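Local coordinates for protein transcription elongation factor SPT6 (Candida glabrata, PDB 3PJP) that binds the phosphorylated C-terminal repeat domain of RNA polymerase II through its tandem SH2 domain, and probably acts as a histone H3-H4 chaperone during transcription elongation, at residues Lys109-Ile122 with Tyr136-Ile150. Residues are numbered along the deposited sequence; the frame is centred on the assembly and turned at random.
Sequences KFKAGTKKEVVKFI and YFSLNYENPGWFYLI
K111 lies over the ring of Y136 and K115 over that of Y148, a pattern by which helix 115-122 covers the sheet face carrying Y136, S138, Y148 and I150, while strand 110-111 extends the sheet at its edge. The aliphatic chain of K111, bent at chi2 (-62°), runs over a face of the Y136 ring, its CE 3.9 Å from the ring centroid in a CH-pi contact. NZ continues to an off-centre cation-pi position, and a water joins it to Y136 OH. I122 CG1 lies at the ring's edge near its plane, 3.6 Å from Y136 CD2, and F121, its ring plane at 77° to that of Y136, brings CE2 within 3.2 Å of Y136 OH. K115 repeats the theme at right angles to Y148: the extended first part of its chain, with CG anti to the backbone N (chi1 -178°), carries CD over the ring face, 3.9 Å from the centroid, and a later bend turns only the chain's end. N140 CB lies on the opposite face.

Between the tyrosines, V118 divides its branches, CG1 packing on I150 CD1 (3.7 Å) and CG2 on S138 CB, while I122 CD1 presses against I150 CG2. Two backbone bonds, F137 N to K109 O and K111 N to F137 O (2.7 Å, nearly straight), splice the short strand in parallel. Beyond them water takes over: one molecule links K111 O and G113 O to L139 N, another G113 O to S138 OG and L139 O. T114 and E117 then start the helix with a capping box.

This is the beta-alpha-beta unit of the C-terminal SH2 domain in the tandem: helix 115-128 crosses over from strand 110-111 to strand 134-139. On the sheet's other face F110, F137 and F147 meet helix 86-105, and F137 also reaches helix 181-191.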
loop_
_atom_site.group_PDB
_atom_site.type_symbol
_atom_site.label_atom_id
_atom_site.label_comp_id
_atom_site.label_asym_id
_atom_site.label_seq_id
_atom_site.Cartn_x
_atom_site.Cartn_y
_atom_site.Cartn_z
ATOM N N LYS A 109 -0.847 9.019 14.597
ATOM C CA LYS A 109 0.547 9.214 14.231
ATOM C C LYS A 109 0.766 9.322 12.723
ATOM O O LYS A 109 1.908 9.362 12.260
ATOM C CB LYS A 109 1.432 8.128 14.844
ATOM C CG LYS A 109 1.449 8.160 16.366
ATOM C CD LYS A 109 2.597 7.339 16.934
ATOM C CE LYS A 109 2.537 7.296 18.456
ATOM N NZ LYS A 109 1.289 6.632 18.942
ATOM N N PHE A 110 -0.316 9.389 11.953
ATOM C CA PHE A 110 -0.170 9.633 10.530
ATOM C C PHE A 110 -0.065 11.125 10.251
ATOM O O PHE A 110 -0.883 11.919 10.718
ATOM C CB PHE A 110 -1.333 9.048 9.716
ATOM C CG PHE A 110 -1.231 9.360 8.251
ATOM C CD1 PHE A 110 -0.416 8.598 7.425
ATOM C CD2 PHE A 110 -1.884 10.460 7.720
ATOM C CE1 PHE A 110 -0.291 8.907 6.079
ATOM C CE2 PHE A 110 -1.771 10.771 6.370
ATOM C CZ PHE A 110 -0.972 9.990 5.550
ATOM N N LYS A 111 0.951 11.508 9.491
ATOM C CA LYS A 111 1.116 12.908 9.111
ATOM C C LYS A 111 0.849 13.093 7.634
ATOM O O LYS A 111 1.384 12.364 6.795
ATOM C CB LYS A 111 2.522 13.399 9.432
ATOM C CG LYS A 111 2.786 13.616 10.901
ATOM C CD LYS A 111 1.881 14.688 11.475
ATOM C CE LYS A 111 2.291 15.033 12.901
ATOM N NZ LYS A 111 1.354 16.002 13.535
ATOM N N ALA A 112 -0.004 14.053 7.317
ATOM C CA ALA A 112 -0.170 14.435 5.939
ATOM C C ALA A 112 1.044 15.305 5.688
ATOM O O ALA A 112 1.594 15.900 6.616
ATOM C CB ALA A 112 -1.463 15.217 5.741
ATOM N N GLY A 113 1.487 15.366 4.449
ATOM C CA GLY A 113 2.661 16.159 4.164
ATOM C C GLY A 113 3.802 15.290 3.693
ATOM O O GLY A 113 3.769 14.063 3.813
ATOM N N THR A 114 4.820 15.944 3.154
ATOM C CA THR A 114 5.887 15.266 2.444
ATOM C C THR A 114 6.948 14.748 3.386
ATOM O O THR A 114 6.955 15.076 4.571
ATOM C CB THR A 114 6.595 16.242 1.515
ATOM O OG1 THR A 114 7.200 17.270 2.308
ATOM C CG2 THR A 114 5.599 16.873 0.542
ATOM N N LYS A 115 7.866 13.957 2.848
ATOM C CA LYS A 115 8.963 13.437 3.654
ATOM C C LYS A 115 9.702 14.575 4.338
ATOM O O LYS A 115 9.957 14.532 5.542
ATOM C CB LYS A 115 9.939 12.617 2.801
ATOM C CG LYS A 115 11.080 12.023 3.627
ATOM C CD LYS A 115 11.737 10.830 2.936
ATOM C CE LYS A 115 12.374 11.217 1.622
ATOM N NZ LYS A 115 13.097 10.067 1.016
ATOM N N LYS A 116 10.042 15.604 3.566
ATOM C CA LYS A 116 10.780 16.734 4.113
ATOM C C LYS A 116 10.017 17.421 5.238
ATOM O O LYS A 116 10.604 17.818 6.242
ATOM C CB LYS A 116 11.111 17.752 3.016
ATOM C CG LYS A 116 12.237 17.333 2.089
ATOM C CD LYS A 116 12.568 18.450 1.100
ATOM C CE LYS A 116 13.684 18.030 0.148
ATOM N NZ LYS A 116 13.949 19.054 -0.909
ATOM N N GLU A 117 8.709 17.569 5.062
ATOM C CA GLU A 117 7.883 18.214 6.074
ATOM C C GLU A 117 7.865 17.405 7.373
ATOM O O GLU A 117 7.964 17.963 8.466
ATOM C CB GLU A 117 6.463 18.449 5.540
ATOM C CG GLU A 117 6.427 19.532 4.461
ATOM C CD GLU A 117 5.044 19.800 3.901
ATOM O OE1 GLU A 117 4.225 18.866 3.858
ATOM O OE2 GLU A 117 4.779 20.954 3.489
ATOM N N VAL A 118 7.769 16.086 7.252
ATOM C CA VAL A 118 7.685 15.254 8.443
ATOM C C VAL A 118 9.043 15.160 9.137
ATOM O O VAL A 118 9.120 15.167 10.368
ATOM C CB VAL A 118 7.093 13.850 8.131
ATOM C CG1 VAL A 118 7.185 12.937 9.370
ATOM C CG2 VAL A 118 5.663 13.984 7.661
ATOM N N VAL A 119 10.121 15.117 8.353
ATOM C CA VAL A 119 11.464 15.166 8.922
ATOM C C VAL A 119 11.664 16.448 9.720
ATOM O O VAL A 119 12.194 16.409 10.825
ATOM C CB VAL A 119 12.555 15.056 7.844
ATOM C CG1 VAL A 119 13.907 15.502 8.403
ATOM C CG2 VAL A 119 12.629 13.631 7.308
ATOM N N LYS A 120 11.232 17.579 9.165
ATOM C CA LYS A 120 11.339 18.847 9.878
ATOM C C LYS A 120 10.478 18.860 11.138
ATOM O O LYS A 120 10.891 19.391 12.168
ATOM C CB LYS A 120 10.986 20.030 8.968
ATOM C CG LYS A 120 11.172 21.389 9.629
ATOM C CD LYS A 120 10.934 22.527 8.647
ATOM C CE LYS A 120 11.138 23.883 9.313
ATOM N NZ LYS A 120 10.855 25.010 8.380
ATOM N N PHE A 121 9.281 18.284 11.065
ATOM C CA PHE A 121 8.425 18.245 12.243
ATOM C C PHE A 121 9.104 17.474 13.370
ATOM O O PHE A 121 9.037 17.860 14.538
ATOM C CB PHE A 121 7.060 17.639 11.936
ATOM C CG PHE A 121 6.094 17.753 13.075
ATOM C CD1 PHE A 121 5.201 18.809 13.137
ATOM C CD2 PHE A 121 6.094 16.820 14.098
ATOM C CE1 PHE A 121 4.317 18.922 14.193
ATOM C CE2 PHE A 121 5.213 16.928 15.157
ATOM C CZ PHE A 121 4.323 17.977 15.205
ATOM N N ILE A 122 9.772 16.387 13.009
ATOM C CA ILE A 122 10.462 15.551 13.984
ATOM C C ILE A 122 11.727 16.210 14.540
ATOM O O ILE A 122 11.972 16.152 15.743
ATOM C CB ILE A 122 10.771 14.163 13.399
ATOM C CG1 ILE A 122 9.470 13.375 13.255
ATOM C CG2 ILE A 122 11.763 13.410 14.283
ATOM C CD1 ILE A 122 9.615 12.095 12.485
ATOM N N TYR A 136 6.460 9.040 13.291
ATOM C CA TYR A 136 5.278 9.303 12.480
ATOM C C TYR A 136 5.288 8.449 11.224
ATOM O O TYR A 136 6.350 8.042 10.758
ATOM C CB TYR A 136 5.225 10.777 12.093
ATOM C CG TYR A 136 5.021 11.683 13.277
ATOM C CD1 TYR A 136 3.872 11.590 14.051
ATOM C CD2 TYR A 136 5.978 12.627 13.627
ATOM C CE1 TYR A 136 3.681 12.418 15.147
ATOM C CE2 TYR A 136 5.795 13.460 14.712
ATOM C CZ TYR A 136 4.646 13.349 15.471
ATOM O OH TYR A 136 4.462 14.176 16.555
ATOM N N PHE A 137 4.097 8.170 10.693
ATOM C CA PHE A 137 3.937 7.574 9.373
ATOM C C PHE A 137 3.485 8.672 8.429
ATOM O O PHE A 137 2.757 9.584 8.833
ATOM C CB PHE A 137 2.867 6.472 9.399
ATOM C CG PHE A 137 3.158 5.358 10.355
ATOM C CD1 PHE A 137 4.015 4.328 10.004
ATOM C CD2 PHE A 137 2.566 5.334 11.606
ATOM C CE1 PHE A 137 4.279 3.296 10.884
ATOM C CE2 PHE A 137 2.829 4.301 12.494
ATOM C CZ PHE A 137 3.679 3.284 12.134
ATOM N N SER A 138 3.925 8.591 7.177
ATOM C CA SER A 138 3.438 9.481 6.128
ATOM C C SER A 138 3.421 8.764 4.775
ATOM O O SER A 138 4.024 7.709 4.605
ATOM C CB SER A 138 4.291 10.757 6.071
ATOM O OG SER A 138 5.631 10.442 5.760
ATOM N N LEU A 139 2.699 9.323 3.805
ATOM C CA LEU A 139 2.583 8.680 2.513
ATOM C C LEU A 139 3.813 8.879 1.645
ATOM O O LEU A 139 4.368 9.973 1.573
ATOM C CB LEU A 139 1.345 9.189 1.780
ATOM C CG LEU A 139 0.049 8.459 2.129
ATOM C CD1 LEU A 139 -1.160 9.246 1.622
ATOM C CD2 LEU A 139 0.066 7.059 1.537
ATOM N N ASN A 140 4.243 7.803 0.998
ATOM C CA ASN A 140 5.303 7.877 -0.001
ATOM C C ASN A 140 4.658 8.210 -1.337
ATOM O O ASN A 140 4.078 7.350 -1.994
ATOM C CB ASN A 140 6.055 6.543 -0.079
ATOM C CG ASN A 140 7.310 6.614 -0.956
ATOM O OD1 ASN A 140 7.355 7.349 -1.955
ATOM N ND2 ASN A 140 8.332 5.851 -0.585
ATOM N N TYR A 141 4.768 9.468 -1.743
ATOM C CA TYR A 141 4.028 9.918 -2.910
ATOM C C TYR A 141 4.667 9.496 -4.225
ATOM O O TYR A 141 4.023 9.525 -5.272
ATOM C CB TYR A 141 3.807 11.432 -2.862
ATOM C CG TYR A 141 2.887 11.870 -1.742
ATOM C CD1 TYR A 141 3.399 12.317 -0.532
ATOM C CD2 TYR A 141 1.507 11.817 -1.888
ATOM C CE1 TYR A 141 2.564 12.709 0.499
ATOM C CE2 TYR A 141 0.661 12.204 -0.864
ATOM C CZ TYR A 141 1.194 12.648 0.328
ATOM O OH TYR A 141 0.359 13.037 1.357
ATOM N N GLU A 142 5.930 9.100 -4.186
ATOM C CA GLU A 142 6.612 8.700 -5.411
ATOM C C GLU A 142 6.568 7.198 -5.654
ATOM O O GLU A 142 6.881 6.727 -6.746
ATOM C CB GLU A 142 8.056 9.209 -5.411
ATOM C CG GLU A 142 8.167 10.732 -5.528
ATOM C CD GLU A 142 7.816 11.442 -4.233
ATOM O OE1 GLU A 142 7.328 12.594 -4.284
ATOM O OE2 GLU A 142 8.040 10.844 -3.160
ATOM N N ASN A 143 6.181 6.443 -4.633
ATOM C CA ASN A 143 6.077 5.002 -4.762
ATOM C C ASN A 143 4.744 4.584 -4.179
ATOM O O ASN A 143 4.673 4.194 -3.017
ATOM C CB ASN A 143 7.220 4.314 -4.019
ATOM C CG ASN A 143 8.574 4.793 -4.488
ATOM O OD1 ASN A 143 9.215 4.157 -5.322
ATOM N ND2 ASN A 143 8.997 5.940 -3.984
ATOM N N PRO A 144 3.670 4.702 -4.975
ATOM C CA PRO A 144 2.316 4.507 -4.451
ATOM C C PRO A 144 2.123 3.175 -3.747
ATOM O O PRO A 144 2.464 2.112 -4.268
ATOM C CB PRO A 144 1.442 4.555 -5.711
ATOM C CG PRO A 144 2.214 5.392 -6.665
ATOM C CD PRO A 144 3.659 5.052 -6.407
ATOM N N GLY A 145 1.570 3.252 -2.550
ATOM C CA GLY A 145 1.348 2.074 -1.741
ATOM C C GLY A 145 2.362 1.916 -0.633
ATOM O O GLY A 145 2.203 1.047 0.205
ATOM N N TRP A 146 3.398 2.752 -0.634
ATOM C CA TRP A 146 4.393 2.733 0.445
ATOM C C TRP A 146 4.128 3.881 1.404
ATOM O O TRP A 146 3.520 4.884 1.038
ATOM C CB TRP A 146 5.822 2.843 -0.096
ATOM C CG TRP A 146 6.344 1.598 -0.755
ATOM C CD1 TRP A 146 6.172 1.223 -2.053
ATOM C CD2 TRP A 146 7.136 0.583 -0.146
ATOM N NE1 TRP A 146 6.806 0.029 -2.292
ATOM C CE2 TRP A 146 7.411 -0.382 -1.133
ATOM C CE3 TRP A 146 7.643 0.396 1.142
ATOM C CZ2 TRP A 146 8.165 -1.522 -0.869
ATOM C CZ3 TRP A 146 8.381 -0.746 1.406
ATOM C CH2 TRP A 146 8.632 -1.691 0.405
ATOM N N PHE A 147 4.599 3.701 2.636
ATOM C CA PHE A 147 4.565 4.714 3.663
ATOM C C PHE A 147 5.997 4.899 4.165
ATOM O O PHE A 147 6.815 3.959 4.136
ATOM C CB PHE A 147 3.704 4.260 4.840
ATOM C CG PHE A 147 2.243 4.185 4.523
ATOM C CD1 PHE A 147 1.404 5.242 4.834
ATOM C CD2 PHE A 147 1.714 3.062 3.922
ATOM C CE1 PHE A 147 0.049 5.181 4.544
ATOM C CE2 PHE A 147 0.358 2.992 3.629
ATOM C CZ PHE A 147 -0.469 4.058 3.942
ATOM N N TYR A 148 6.299 6.103 4.632
ATOM C CA TYR A 148 7.510 6.294 5.418
ATOM C C TYR A 148 7.208 6.076 6.893
ATOM O O TYR A 148 6.105 6.365 7.360
ATOM C CB TYR A 148 8.082 7.698 5.245
ATOM C CG TYR A 148 8.401 8.079 3.834
ATOM C CD1 TYR A 148 9.430 7.458 3.137
ATOM C CD2 TYR A 148 7.680 9.078 3.199
ATOM C CE1 TYR A 148 9.727 7.829 1.833
ATOM C CE2 TYR A 148 7.961 9.451 1.903
ATOM C CZ TYR A 148 8.983 8.830 1.221
ATOM O OH TYR A 148 9.251 9.229 -0.075
ATOM N N LEU A 149 8.188 5.541 7.610
ATOM C CA LEU A 149 8.175 5.486 9.061
ATOM C C LEU A 149 9.409 6.260 9.499
ATOM O O LEU A 149 10.527 5.788 9.338
ATOM C CB LEU A 149 8.252 4.037 9.535
ATOM C CG LEU A 149 8.558 3.698 10.999
ATOM C CD1 LEU A 149 7.819 4.588 11.991
ATOM C CD2 LEU A 149 8.215 2.241 11.248
ATOM N N ILE A 150 9.192 7.464 10.015
ATOM C CA ILE A 150 10.283 8.395 10.311
ATOM C C ILE A 150 10.323 8.580 11.824
ATOM O O ILE A 150 9.290 8.836 12.451
ATOM C CB ILE A 150 10.059 9.744 9.621
ATOM C CG1 ILE A 150 9.683 9.526 8.147
ATOM C CG2 ILE A 150 11.298 10.642 9.757
ATOM C CD1 ILE A 150 9.425 10.797 7.372
HETATM O O HOH W 1 1.755 12.046 4.105
HETATM O O HOH W 2 1.816 15.074 16.465
HETATM O O HOH W 3 5.410 11.858 3.250
HETATM O O HOH W 4 11.380 8.447 -1.293
#